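Local coordinates for protein PspGI restriction endonuclease (Pyrococcus sp. GI-H, PDB 3BM3) that probably cleaves DNA at specific sequences as a type II restriction endonuclease, and is captured here with its substrate DNA bound, at residues 216-219 with 224-227; 190-195 with 244-249; 73-78 with 90-95; 65-70 with 94-99. The protein carries 2 engineered substitutions. All coordinates share one frame; numbering follows the deposited sequence.

Contact 1 of 4, residues 216-219 with 224-227; sequences DGRY and EEIK
R218 and E225 sit seven residues, close to two turns, apart on the single helix 216-227, and their side chains close a salt bridge along its flank. E225 carries the whole of the 224-227 side. Its CG lies anti to the carbonyl carbon (chi1 -73°) and the chain beyond is extended, which sends the carboxylate back toward the start of the helix. The R218 guanidinium meets it end-on: NH1 lies 3.0 Å and NH2 2.9 Å from E225 OE2, so one oxygen takes both hydrogen bonds. That oxygen is within the guanidinium plane, yet both nitrogens approach it from the same face of the carboxylate, well above its plane, and the two flat groups are turned 46° against each other. The resulting grip is a fork closing on one atom, without the coplanar side-by-side pairing of two oxygens. R218 does not depend on E225 alone: NH1 is also bonded to S221 OG one turn on, and NH2 to the carbonyl oxygen of F196, a set of bonds that should fix the rotation of the group. Helix 216-227 thus lies between helix 198-206, touched by E225 and by the buried I226 next to it, strand 243-245, touched by D216, Y219 and I226, and helix 236-240, where I226 packs on I240.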
# COMPACT_ATOMS: atom_id res chain seq x y z
N ASP C 216 19.04 6.59 7.81
CA ASP C 216 20.24 7.41 7.70
C ASP C 216 21.09 7.05 6.51
O ASP C 216 21.61 7.94 5.85
CB ASP C 216 21.06 7.38 8.98
CG ASP C 216 20.41 8.11 10.13
OD1 ASP C 216 19.22 8.43 10.09
OD2 ASP C 216 21.14 8.34 11.13
N GLY C 217 21.21 5.74 6.26
CA GLY C 217 22.02 5.19 5.17
C GLY C 217 21.64 5.64 3.78
O GLY C 217 22.42 5.54 2.84
N ARG C 218 20.41 6.14 3.63
CA ARG C 218 19.92 6.58 2.32
C ARG C 218 19.98 8.09 2.15
O ARG C 218 19.89 8.59 1.05
CB ARG C 218 18.48 6.05 2.16
CG ARG C 218 17.77 6.45 0.89
CD ARG C 218 18.57 6.23 -0.36
NE ARG C 218 17.70 6.48 -1.50
CZ ARG C 218 18.10 6.92 -2.69
NH1 ARG C 218 19.39 7.17 -2.93
NH2 ARG C 218 17.21 7.13 -3.64
N TYR C 219 20.17 8.82 3.23
CA TYR C 219 20.09 10.27 3.20
C TYR C 219 21.07 10.84 2.19
O TYR C 219 20.70 11.58 1.30
CB TYR C 219 20.32 10.86 4.58
CG TYR C 219 20.26 12.35 4.57
CD1 TYR C 219 19.04 13.01 4.59
CD2 TYR C 219 21.40 13.10 4.46
CE1 TYR C 219 18.98 14.39 4.54
CE2 TYR C 219 21.35 14.48 4.44
CZ TYR C 219 20.13 15.12 4.45
OH TYR C 219 20.12 16.49 4.41
N GLU C 224 22.18 13.49 -2.92
CA GLU C 224 23.05 13.57 -4.09
C GLU C 224 22.22 13.51 -5.37
O GLU C 224 22.47 14.26 -6.31
CB GLU C 224 24.09 12.46 -4.07
CG GLU C 224 25.11 12.55 -5.21
CD GLU C 224 25.74 13.92 -5.29
OE1 GLU C 224 26.10 14.44 -4.21
OE2 GLU C 224 25.89 14.47 -6.42
N GLU C 225 21.25 12.59 -5.41
CA GLU C 225 20.35 12.51 -6.55
C GLU C 225 19.63 13.83 -6.78
O GLU C 225 19.52 14.30 -7.91
CB GLU C 225 19.31 11.42 -6.36
CG GLU C 225 19.83 10.04 -6.51
CD GLU C 225 18.72 9.03 -6.42
OE1 GLU C 225 17.62 9.29 -6.95
OE2 GLU C 225 18.94 7.96 -5.83
N ILE C 226 19.13 14.42 -5.70
CA ILE C 226 18.47 15.70 -5.78
C ILE C 226 19.41 16.76 -6.37
O ILE C 226 19.05 17.50 -7.29
CB ILE C 226 17.92 16.09 -4.39
CG1 ILE C 226 16.74 15.16 -4.04
CG2 ILE C 226 17.50 17.56 -4.35
CD1 ILE C 226 16.15 15.33 -2.62
N LYS C 227 20.64 16.78 -5.87
CA LYS C 227 21.64 17.76 -6.31
C LYS C 227 22.02 17.58 -7.77
O LYS C 227 22.47 18.54 -8.41
CB LYS C 227 22.88 17.68 -5.42
CG LYS C 227 22.65 18.28 -4.02
CD LYS C 227 23.95 18.34 -3.25
CE LYS C 227 23.81 18.87 -1.83
NZ LYS C 227 25.11 18.68 -1.04

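Contact 2 of 4, residues 190-195 with 244-249; sequences VGFDEE and RRFSDI
At the C-terminal end of the parallel strands in the mixed sheet of this PDDEXK-clan nuclease, V190 and F192 come up against F246 and I249. Strands 186-191 and 243-245 are not neighbours, because strand 211-214 runs between them. The contact is made by side chains at and just beyond the strand ends, with Y213 of the middle strand touching both V190 and I249. F192 and F246 form a T-shaped pair: the edge of F192 is directed at the face of F246, with ring centroids 5.1 Å apart and planes at 63°. F192 CE1 stands over the middle of the F246 ring, 4.0 Å from CG of F246. V190 reaches the same ring differently, in its plane: V190 CG1 lies 3.6 Å from F246 CD1. With CG anti to the backbone N (chi1 175°), the F246 ring is carried toward the 190-192 side, where F192 takes its face and V190 its edge. All four residues are buried, and F192 also stacks on F104 while F246 rests on S53, so helices 52-80 and 85-115 pack onto this corner. Just beyond F192, the chain bends through an Asx turn in which D193 OD1 accepts the N-H of E195 at 2.7 Å. The other branch of the valine is pressed hard, with V190 CG2 only 3.4 Å from I249 CD1, closer than carbons usually come.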
# COMPACT_ATOMS: atom_id res chain seq x y z
N VAL C 190 8.05 9.12 7.88
CA VAL C 190 9.27 8.39 8.19
C VAL C 190 9.24 7.06 7.44
O VAL C 190 8.31 6.30 7.58
CB VAL C 190 9.36 8.07 9.70
CG1 VAL C 190 10.59 7.26 9.98
CG2 VAL C 190 9.30 9.32 10.51
N GLY C 191 10.30 6.82 6.66
CA GLY C 191 10.47 5.57 5.97
C GLY C 191 11.75 4.99 6.45
O GLY C 191 12.66 5.72 6.87
N PHE C 192 11.83 3.68 6.50
CA PHE C 192 13.04 3.03 6.96
C PHE C 192 13.50 2.10 5.84
O PHE C 192 13.54 0.89 5.97
CB PHE C 192 12.77 2.30 8.26
CG PHE C 192 13.97 2.23 9.16
CD1 PHE C 192 14.53 3.38 9.62
CD2 PHE C 192 14.50 1.01 9.55
CE1 PHE C 192 15.67 3.34 10.43
CE2 PHE C 192 15.60 0.98 10.37
CZ PHE C 192 16.16 2.16 10.83
N ASP C 193 13.83 2.74 4.72
CA ASP C 193 13.93 2.06 3.43
C ASP C 193 15.09 2.64 2.70
O ASP C 193 15.09 3.80 2.32
CB ASP C 193 12.62 2.24 2.63
CG ASP C 193 12.56 1.41 1.37
OD1 ASP C 193 13.63 1.00 0.87
OD2 ASP C 193 11.43 1.21 0.86
N GLU C 194 16.08 1.80 2.48
CA GLU C 194 17.28 2.19 1.79
C GLU C 194 17.03 2.47 0.30
O GLU C 194 17.88 3.05 -0.35
CB GLU C 194 18.37 1.11 1.97
CG GLU C 194 18.62 0.72 3.44
CD GLU C 194 19.60 1.64 4.21
OE1 GLU C 194 20.12 2.64 3.63
OE2 GLU C 194 19.85 1.31 5.40
N GLU C 195 15.85 2.08 -0.22
CA GLU C 195 15.50 2.32 -1.61
C GLU C 195 14.46 3.41 -1.76
O GLU C 195 13.83 3.55 -2.78
CB GLU C 195 15.02 1.02 -2.27
CG GLU C 195 16.06 -0.09 -2.24
CD GLU C 195 17.46 0.35 -2.68
OE1 GLU C 195 17.59 1.04 -3.73
OE2 GLU C 195 18.44 -0.02 -1.98
N ARG C 244 15.18 14.72 5.88
CA ARG C 244 16.00 14.59 7.06
C ARG C 244 16.37 13.13 7.27
O ARG C 244 15.66 12.23 6.85
CB ARG C 244 15.25 15.06 8.31
CG ARG C 244 14.63 16.43 8.26
CD ARG C 244 15.64 17.46 8.47
NE ARG C 244 15.98 17.56 9.89
CZ ARG C 244 17.12 18.08 10.34
NH1 ARG C 244 18.05 18.47 9.49
NH2 ARG C 244 17.33 18.15 11.63
N ARG C 245 17.47 12.92 7.98
CA ARG C 245 17.79 11.59 8.43
C ARG C 245 16.83 11.19 9.53
O ARG C 245 16.43 11.98 10.38
CB ARG C 245 19.22 11.58 8.98
CG ARG C 245 20.27 11.84 7.99
CD ARG C 245 21.61 11.86 8.71
NE ARG C 245 22.75 11.87 7.79
CZ ARG C 245 23.29 12.97 7.25
NH1 ARG C 245 22.79 14.18 7.53
NH2 ARG C 245 24.33 12.87 6.43
N PHE C 246 16.51 9.90 9.56
CA PHE C 246 15.75 9.32 10.65
C PHE C 246 16.27 9.76 12.02
O PHE C 246 15.52 10.13 12.90
CB PHE C 246 15.80 7.81 10.55
CG PHE C 246 15.15 7.10 11.70
CD1 PHE C 246 13.79 6.87 11.69
CD2 PHE C 246 15.88 6.70 12.80
CE1 PHE C 246 13.20 6.20 12.74
CE2 PHE C 246 15.27 6.04 13.86
CZ PHE C 246 13.93 5.80 13.81
N SER C 247 17.58 9.76 12.18
CA SER C 247 18.12 10.09 13.46
C SER C 247 17.74 11.47 13.93
O SER C 247 17.78 11.75 15.14
CB SER C 247 19.63 9.94 13.43
OG SER C 247 19.95 8.58 13.42
N ASP C 248 17.45 12.36 12.98
CA ASP C 248 17.17 13.74 13.29
C ASP C 248 15.79 13.96 13.85
O ASP C 248 15.49 15.03 14.40
CB ASP C 248 17.23 14.61 12.04
CG ASP C 248 18.59 14.73 11.45
OD1 ASP C 248 19.55 14.31 12.07
OD2 ASP C 248 18.67 15.24 10.32
N ILE C 249 14.90 12.97 13.71
CA ILE C 249 13.51 13.25 14.01
C ILE C 249 13.32 13.55 15.50
O ILE C 249 12.46 14.30 15.87
CB ILE C 249 12.58 12.15 13.53
CG1 ILE C 249 11.13 12.65 13.53
CG2 ILE C 249 12.77 10.85 14.36
CD1 ILE C 249 10.14 11.74 12.82

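Contact 3 of 4, residues 73-78 with 90-95; sequences QVREAY and QSFQQA. With nucleotides of chain B.
Apolar packing comes first: F92 reaches over to helix segment 73-78 and puts the end of its ring against V74, with V74 CG1 lying in the ring plane 3.8 Å from F92 CZ. R75 contributes charge beside the same ring. Its chain bends at chi3 (-74°) and brings the guanidinium over so that F92 CE2 lies above one of its faces, NH2 being 3.5 Å from F92 CD2; the planes stand 69° apart, far from a parallel stack. The charge itself is answered by E89 at NE and E71 at NH2. These residues pin together a helical hairpin, helices 52-80 and 85-115, whose second arm carries Q94 and S91 to the DNA. The hydrogen bonds of this contact to DNA involve residues 90-95. S91 OG donates to DA10 of chain B OP1 at 2.6 Å. Q94 lies against the minor-groove edges of two successive guanines: its OE1 accepts from DG8 of chain B N2 at 2.9 Å, almost straight (172°), while NE2 donates to DG8 of chain B N3 and DG9 of chain B O4'. A leucine in place of Q94 would probably leave N2 and N3 of DG8 and O4' of DG9 without their amide partners, although the backbone bond from DG9 of chain B N2 to the residue's O, 3.1 Å long, could remain. Across the dimer, Q90 NE2 and Q93 OE1 bond reciprocally to Q93 and Q90 of the second subunit.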
# COMPACT_ATOMS: atom_id res chain seq x y z
N GLN C 73 11.20 -22.87 14.92
CA GLN C 73 10.62 -23.82 15.86
C GLN C 73 9.19 -24.18 15.51
O GLN C 73 8.79 -25.35 15.53
CB GLN C 73 10.64 -23.25 17.27
CG GLN C 73 12.02 -23.14 17.85
CD GLN C 73 11.98 -22.67 19.27
OE1 GLN C 73 11.10 -23.08 20.04
NE2 GLN C 73 12.89 -21.80 19.62
N VAL C 74 8.41 -23.16 15.19
CA VAL C 74 7.02 -23.35 14.86
C VAL C 74 6.88 -24.12 13.55
O VAL C 74 6.09 -25.05 13.43
CB VAL C 74 6.30 -22.01 14.79
CG1 VAL C 74 4.89 -22.19 14.24
CG2 VAL C 74 6.23 -21.40 16.15
N ARG C 75 7.71 -23.77 12.57
CA ARG C 75 7.73 -24.48 11.31
C ARG C 75 7.96 -25.97 11.51
O ARG C 75 7.21 -26.83 11.01
CB ARG C 75 8.83 -23.91 10.41
CG ARG C 75 8.84 -24.58 9.04
CD ARG C 75 9.94 -24.04 8.17
NE ARG C 75 9.60 -22.71 7.70
CZ ARG C 75 10.11 -21.57 8.15
NH1 ARG C 75 11.04 -21.56 9.10
NH2 ARG C 75 9.70 -20.43 7.65
N GLU C 76 9.00 -26.28 12.26
CA GLU C 76 9.32 -27.68 12.50
C GLU C 76 8.16 -28.43 13.15
O GLU C 76 7.85 -29.57 12.78
CB GLU C 76 10.62 -27.80 13.30
CG GLU C 76 11.82 -27.31 12.49
CD GLU C 76 13.14 -27.38 13.24
OE1 GLU C 76 13.15 -27.72 14.46
OE2 GLU C 76 14.17 -27.07 12.61
N ALA C 77 7.49 -27.80 14.10
CA ALA C 77 6.39 -28.43 14.81
C ALA C 77 5.24 -28.69 13.87
O ALA C 77 4.65 -29.79 13.89
CB ALA C 77 5.93 -27.57 16.00
N TYR C 78 4.91 -27.70 13.03
CA TYR C 78 3.79 -27.84 12.09
C TYR C 78 4.11 -28.81 10.97
O TYR C 78 3.23 -29.54 10.53
CB TYR C 78 3.31 -26.49 11.57
CG TYR C 78 2.41 -25.84 12.58
CD1 TYR C 78 2.94 -25.22 13.70
CD2 TYR C 78 1.03 -25.87 12.44
CE1 TYR C 78 2.12 -24.63 14.65
CE2 TYR C 78 0.19 -25.27 13.39
CZ TYR C 78 0.75 -24.66 14.50
OH TYR C 78 -0.05 -24.07 15.45
N GLN C 90 2.71 -19.11 3.92
CA GLN C 90 1.97 -17.89 3.61
C GLN C 90 1.73 -17.17 4.93
O GLN C 90 1.90 -15.96 5.04
CB GLN C 90 0.64 -18.21 2.95
CG GLN C 90 -0.16 -16.97 2.71
CD GLN C 90 -1.54 -17.26 2.26
OE1 GLN C 90 -2.23 -18.05 2.90
NE2 GLN C 90 -1.95 -16.66 1.16
N SER C 91 1.29 -17.94 5.92
CA SER C 91 1.02 -17.39 7.26
C SER C 91 2.24 -16.72 7.85
O SER C 91 2.15 -15.62 8.39
CB SER C 91 0.45 -18.44 8.20
OG SER C 91 -0.87 -18.83 7.83
N PHE C 92 3.41 -17.34 7.69
CA PHE C 92 4.61 -16.75 8.18
C PHE C 92 4.95 -15.46 7.42
O PHE C 92 5.34 -14.51 8.05
CB PHE C 92 5.77 -17.69 8.04
CG PHE C 92 5.76 -18.85 9.00
CD1 PHE C 92 5.20 -18.79 10.27
CD2 PHE C 92 6.37 -20.03 8.61
CE1 PHE C 92 5.28 -19.86 11.16
CE2 PHE C 92 6.41 -21.09 9.47
CZ PHE C 92 5.89 -21.01 10.74
N GLN C 93 4.81 -15.45 6.09
CA GLN C 93 5.08 -14.23 5.32
C GLN C 93 4.17 -13.12 5.81
O GLN C 93 4.60 -12.00 6.00
CB GLN C 93 4.95 -14.44 3.79
CG GLN C 93 5.18 -13.20 3.01
CD GLN C 93 6.58 -12.70 3.23
OE1 GLN C 93 7.54 -13.32 2.72
NE2 GLN C 93 6.74 -11.63 4.04
N GLN C 94 2.90 -13.44 5.99
CA GLN C 94 1.93 -12.45 6.45
C GLN C 94 2.27 -11.94 7.85
O GLN C 94 2.17 -10.75 8.14
CB GLN C 94 0.51 -13.01 6.33
CG GLN C 94 0.13 -13.32 4.91
CD GLN C 94 -0.14 -12.11 4.05
OE1 GLN C 94 0.72 -11.23 3.93
NE2 GLN C 94 -1.31 -12.05 3.46
N ALA C 95 2.71 -12.85 8.71
CA ALA C 95 3.25 -12.48 10.03
C ALA C 95 4.44 -11.57 9.90
O ALA C 95 4.55 -10.58 10.61
CB ALA C 95 3.60 -13.73 10.84
P DG B 9 -6.17 -14.32 3.03
OP1 DG B 9 -6.36 -15.40 2.02
OP2 DG B 9 -7.34 -13.52 3.47
O5' DG B 9 -5.51 -14.97 4.32
C5' DG B 9 -4.31 -15.71 4.19
C4' DG B 9 -3.34 -15.34 5.29
O4' DG B 9 -2.92 -13.95 5.14
C3' DG B 9 -3.90 -15.44 6.71
O3' DG B 9 -2.83 -15.79 7.57
C2' DG B 9 -4.37 -14.02 6.98
C1' DG B 9 -3.29 -13.21 6.30
N9 DG B 9 -3.71 -11.89 5.84
C8 DG B 9 -4.90 -11.56 5.23
N7 DG B 9 -4.97 -10.30 4.90
C5 DG B 9 -3.77 -9.76 5.33
C6 DG B 9 -3.28 -8.43 5.24
O6 DG B 9 -3.83 -7.44 4.73
N1 DG B 9 -2.02 -8.31 5.81
C2 DG B 9 -1.31 -9.34 6.39
N2 DG B 9 -0.11 -9.03 6.87
N3 DG B 9 -1.76 -10.58 6.48
C4 DG B 9 -2.99 -10.72 5.93
P DA B 10 -3.10 -16.12 9.11
OP1 DA B 10 -2.43 -17.42 9.39
OP2 DA B 10 -4.52 -15.93 9.46
O5' DA B 10 -2.21 -15.02 9.83
C5' DA B 10 -0.84 -14.91 9.50
C4' DA B 10 -0.23 -13.70 10.16
O4' DA B 10 -0.77 -12.49 9.57
C3' DA B 10 -0.50 -13.59 11.65
O3' DA B 10 0.67 -13.12 12.28
C2' DA B 10 -1.64 -12.59 11.75
C1' DA B 10 -1.36 -11.67 10.57
N9 DA B 10 -2.56 -11.10 9.97
C8 DA B 10 -3.74 -11.75 9.68
N7 DA B 10 -4.64 -11.00 9.11
C5 DA B 10 -4.02 -9.76 9.02
C6 DA B 10 -4.45 -8.53 8.51
N6 DA B 10 -5.64 -8.36 7.94
N1 DA B 10 -3.60 -7.49 8.58
C2 DA B 10 -2.39 -7.68 9.14
N3 DA B 10 -1.87 -8.79 9.65
C4 DA B 10 -2.75 -9.80 9.56
P DG B 8 -3.39 -15.41 -2.31
OP1 DG B 8 -1.98 -15.28 -2.73
OP2 DG B 8 -4.02 -16.76 -2.20
O5' DG B 8 -3.55 -14.73 -0.88
C5' DG B 8 -3.15 -13.39 -0.67
C4' DG B 8 -3.42 -13.02 0.76
O4' DG B 8 -2.99 -11.65 1.01
C3' DG B 8 -4.90 -13.05 1.13
O3' DG B 8 -5.01 -13.35 2.51
C2' DG B 8 -5.31 -11.60 0.92
C1' DG B 8 -4.10 -10.94 1.54
N9 DG B 8 -3.91 -9.53 1.23
C8 DG B 8 -4.75 -8.71 0.53
N7 DG B 8 -4.32 -7.48 0.47
C5 DG B 8 -3.13 -7.49 1.18
C6 DG B 8 -2.23 -6.45 1.47
O6 DG B 8 -2.32 -5.25 1.19
N1 DG B 8 -1.13 -6.91 2.19
C2 DG B 8 -0.94 -8.22 2.59
N2 DG B 8 0.18 -8.47 3.27
N3 DG B 8 -1.79 -9.19 2.34
C4 DG B 8 -2.85 -8.76 1.63

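Contact 4 of 4, residues 65-70 with 94-99; sequences EIYKEY and QARFSR. With nucleotides of chain B; nucleotides of chain A.
Helix segments 65-70 and 94-99 run nearly antiparallel, 155° between their directions and 12.1 Å apart at closest approach, Y67 and R96 having the nearest CA atoms. Y67 bridges that distance: its CG is anti to the backbone N (chi1 167°), which carries the ring across to the other helix, where CE2 meets R96 CG at 3.6 Å and CE1 meets R99 CD at 3.4 Å. Both arginine chains cross the tyrosine at about a right angle. Together they wall a pocket for DA6 of chain A: the N1-C2 edge of its base reaches over one face of Y67, the two planes tilted rather than stacked flat, N1 being 3.5 Å from Y67 CG, and R99 CB comes within 3.3 Å of C2, consistent with the base flipping attributed to this complex. With alanine at Y67, a gap would probably open beside that edge and between the R96 and R99 methylenes, and E71 would lose its hydroxyl partner. R96 NE and R99 NE each pair with a DNA phosphate, E71 OE2 takes the Y67 hydroxyl and R96 NH1, and Q93 OE1 bonds R96 NH2. F97 instead has DC5 of chain A O2 over its ring, 3.2 Å from F97 CG, and packs on F97 of the second subunit.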
# COMPACT_ATOMS: atom_id res chain seq x y z
N GLU C 65 15.99 -11.65 13.80
CA GLU C 65 16.69 -12.90 14.03
C GLU C 65 16.00 -13.77 15.10
O GLU C 65 15.84 -14.98 14.91
CB GLU C 65 18.15 -12.62 14.39
CG GLU C 65 18.86 -13.73 15.06
CD GLU C 65 20.01 -13.20 15.91
OE1 GLU C 65 20.66 -12.22 15.46
OE2 GLU C 65 20.21 -13.75 17.02
N ILE C 66 15.56 -13.16 16.19
CA ILE C 66 14.85 -13.89 17.22
C ILE C 66 13.54 -14.43 16.67
O ILE C 66 13.22 -15.62 16.85
CB ILE C 66 14.60 -13.01 18.46
CG1 ILE C 66 15.96 -12.78 19.14
CG2 ILE C 66 13.67 -13.67 19.45
CD1 ILE C 66 15.93 -11.66 20.17
N TYR C 67 12.80 -13.56 16.01
CA TYR C 67 11.57 -13.97 15.35
C TYR C 67 11.85 -15.21 14.49
O TYR C 67 11.13 -16.19 14.52
CB TYR C 67 11.03 -12.84 14.47
CG TYR C 67 9.96 -13.39 13.59
CD1 TYR C 67 8.68 -13.55 14.07
CD2 TYR C 67 10.27 -13.86 12.31
CE1 TYR C 67 7.71 -14.14 13.27
CE2 TYR C 67 9.34 -14.42 11.52
CZ TYR C 67 8.06 -14.58 12.01
OH TYR C 67 7.15 -15.19 11.22
N LYS C 68 12.88 -15.15 13.67
CA LYS C 68 13.11 -16.28 12.74
C LYS C 68 13.43 -17.57 13.46
O LYS C 68 13.08 -18.65 12.99
CB LYS C 68 14.20 -15.95 11.75
CG LYS C 68 13.73 -14.93 10.74
CD LYS C 68 14.69 -14.76 9.59
CE LYS C 68 15.96 -14.08 10.02
NZ LYS C 68 16.77 -13.66 8.84
N GLU C 69 14.11 -17.48 14.59
CA GLU C 69 14.38 -18.65 15.40
C GLU C 69 13.09 -19.24 15.91
O GLU C 69 12.90 -20.45 15.90
CB GLU C 69 15.27 -18.30 16.59
CG GLU C 69 16.69 -17.89 16.20
CD GLU C 69 17.53 -17.48 17.42
OE1 GLU C 69 17.71 -18.34 18.31
OE2 GLU C 69 18.03 -16.32 17.48
N TYR C 70 12.18 -18.39 16.36
CA TYR C 70 10.87 -18.86 16.79
C TYR C 70 10.07 -19.41 15.62
O TYR C 70 9.44 -20.45 15.73
CB TYR C 70 10.09 -17.75 17.45
CG TYR C 70 10.59 -17.36 18.82
CD1 TYR C 70 11.14 -18.29 19.69
CD2 TYR C 70 10.49 -16.04 19.27
CE1 TYR C 70 11.59 -17.92 20.95
CE2 TYR C 70 10.94 -15.68 20.52
CZ TYR C 70 11.46 -16.62 21.36
OH TYR C 70 11.91 -16.29 22.62
N GLN C 94 2.90 -13.44 5.99
CA GLN C 94 1.93 -12.45 6.45
C GLN C 94 2.27 -11.94 7.85
O GLN C 94 2.17 -10.75 8.14
CB GLN C 94 0.51 -13.01 6.33
CG GLN C 94 0.13 -13.32 4.91
CD GLN C 94 -0.14 -12.11 4.05
OE1 GLN C 94 0.72 -11.23 3.93
NE2 GLN C 94 -1.31 -12.05 3.46
N ALA C 95 2.71 -12.85 8.71
CA ALA C 95 3.25 -12.48 10.03
C ALA C 95 4.44 -11.57 9.90
O ALA C 95 4.55 -10.58 10.61
CB ALA C 95 3.60 -13.73 10.84
N ARG C 96 5.36 -11.86 8.98
CA ARG C 96 6.55 -11.07 8.80
C ARG C 96 6.21 -9.67 8.34
O ARG C 96 6.82 -8.76 8.81
CB ARG C 96 7.50 -11.77 7.83
CG ARG C 96 8.17 -13.00 8.46
CD ARG C 96 9.32 -13.49 7.63
NE ARG C 96 9.01 -13.84 6.26
CZ ARG C 96 8.68 -15.06 5.83
NH1 ARG C 96 8.54 -16.07 6.67
NH2 ARG C 96 8.45 -15.26 4.54
N PHE C 97 5.23 -9.51 7.44
CA PHE C 97 4.84 -8.18 7.00
C PHE C 97 4.31 -7.41 8.20
O PHE C 97 4.79 -6.32 8.52
CB PHE C 97 3.75 -8.31 5.96
CG PHE C 97 4.26 -8.70 4.58
CD1 PHE C 97 5.38 -8.06 4.04
CD2 PHE C 97 3.57 -9.59 3.79
CE1 PHE C 97 5.79 -8.34 2.75
CE2 PHE C 97 4.01 -9.88 2.51
CZ PHE C 97 5.09 -9.24 2.00
N SER C 98 3.32 -7.98 8.87
CA SER C 98 2.67 -7.28 9.98
C SER C 98 3.69 -7.00 11.10
O SER C 98 3.83 -5.85 11.57
CB SER C 98 1.47 -8.07 10.50
OG SER C 98 0.84 -7.35 11.54
N ARG C 99 4.43 -8.02 11.49
CA ARG C 99 5.43 -7.89 12.56
C ARG C 99 6.60 -6.99 12.25
O ARG C 99 7.07 -6.27 13.11
CB ARG C 99 5.97 -9.26 12.96
CG ARG C 99 4.92 -10.14 13.59
CD ARG C 99 5.48 -11.55 13.74
NE ARG C 99 4.60 -12.40 14.54
CZ ARG C 99 4.80 -12.73 15.81
NH1 ARG C 99 5.85 -12.29 16.48
NH2 ARG C 99 3.92 -13.50 16.44
P DG B 9 -6.17 -14.32 3.03
OP1 DG B 9 -6.36 -15.40 2.02
OP2 DG B 9 -7.34 -13.52 3.47
O5' DG B 9 -5.51 -14.97 4.32
C5' DG B 9 -4.31 -15.71 4.19
C4' DG B 9 -3.34 -15.34 5.29
O4' DG B 9 -2.92 -13.95 5.14
C3' DG B 9 -3.90 -15.44 6.71
O3' DG B 9 -2.83 -15.79 7.57
C2' DG B 9 -4.37 -14.02 6.98
C1' DG B 9 -3.29 -13.21 6.30
N9 DG B 9 -3.71 -11.89 5.84
C8 DG B 9 -4.90 -11.56 5.23
N7 DG B 9 -4.97 -10.30 4.90
C5 DG B 9 -3.77 -9.76 5.33
C6 DG B 9 -3.28 -8.43 5.24
O6 DG B 9 -3.83 -7.44 4.73
N1 DG B 9 -2.02 -8.31 5.81
C2 DG B 9 -1.31 -9.34 6.39
N2 DG B 9 -0.11 -9.03 6.87
N3 DG B 9 -1.76 -10.58 6.48
C4 DG B 9 -2.99 -10.72 5.93
P DA A 6 8.82 -4.93 4.81
OP1 DA A 6 9.22 -3.51 5.02
OP2 DA A 6 9.70 -5.83 4.02
O5' DA A 6 8.59 -5.53 6.27
C5' DA A 6 8.44 -6.93 6.44
C4' DA A 6 9.79 -7.55 6.68
O4' DA A 6 10.28 -7.22 8.01
C3' DA A 6 9.82 -9.07 6.59
O3' DA A 6 10.87 -9.44 5.72
C2' DA A 6 10.10 -9.52 8.01
C1' DA A 6 10.93 -8.36 8.52
N9 DA A 6 11.01 -8.23 9.98
C8 DA A 6 11.82 -7.36 10.66
N7 DA A 6 11.72 -7.44 11.96
C5 DA A 6 10.77 -8.43 12.15
C6 DA A 6 10.22 -9.00 13.32
N6 DA A 6 10.57 -8.62 14.55
N1 DA A 6 9.30 -9.97 13.17
C2 DA A 6 8.96 -10.35 11.93
N3 DA A 6 9.41 -9.90 10.76
C4 DA A 6 10.32 -8.93 10.94
P DC A 5 4.87 -0.99 7.33
OP1 DC A 5 6.16 -0.65 7.94
OP2 DC A 5 4.10 0.03 6.57
O5' DC A 5 5.10 -2.24 6.38
C5' DC A 5 5.72 -3.41 6.89
C4' DC A 5 5.72 -4.48 5.83
O4' DC A 5 4.35 -4.78 5.51
C3' DC A 5 6.39 -4.04 4.52
O3' DC A 5 7.37 -4.99 4.15
C2' DC A 5 5.26 -4.00 3.50
C1' DC A 5 4.19 -4.88 4.11
N1 DC A 5 2.84 -4.43 3.78
C2 DC A 5 1.92 -5.36 3.30
O2 DC A 5 2.24 -6.55 3.26
N3 DC A 5 0.69 -4.93 2.90
C4 DC A 5 0.38 -3.64 3.00
N4 DC A 5 -0.83 -3.25 2.57
C5 DC A 5 1.28 -2.68 3.54
C6 DC A 5 2.49 -3.11 3.91

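How the contacts relate
Two neighbouring pairs make up the set. Contacts 3 and 4 come first in sequence and lie on the same two helices, 52-80 and 85-115, their centres about 9 Å apart; they share Q94 and A95, and both reach the bound DNA and the second subunit. Contacts 1 and 2 follow, centres about 11 Å apart, with contact 1 falling between the two segments of contact 2 in sequence. They meet directly where D216 OD2 lies 2.6 Å from S247 OG, a probable hydrogen bond joining helix 216-227 to the end of the sheet. From contact 2 to contact 4 the centres are about 22 Å apart. One pair thus belongs to the DNA-gripping helical hairpin, the other to the sheet end and the helix packed beside it.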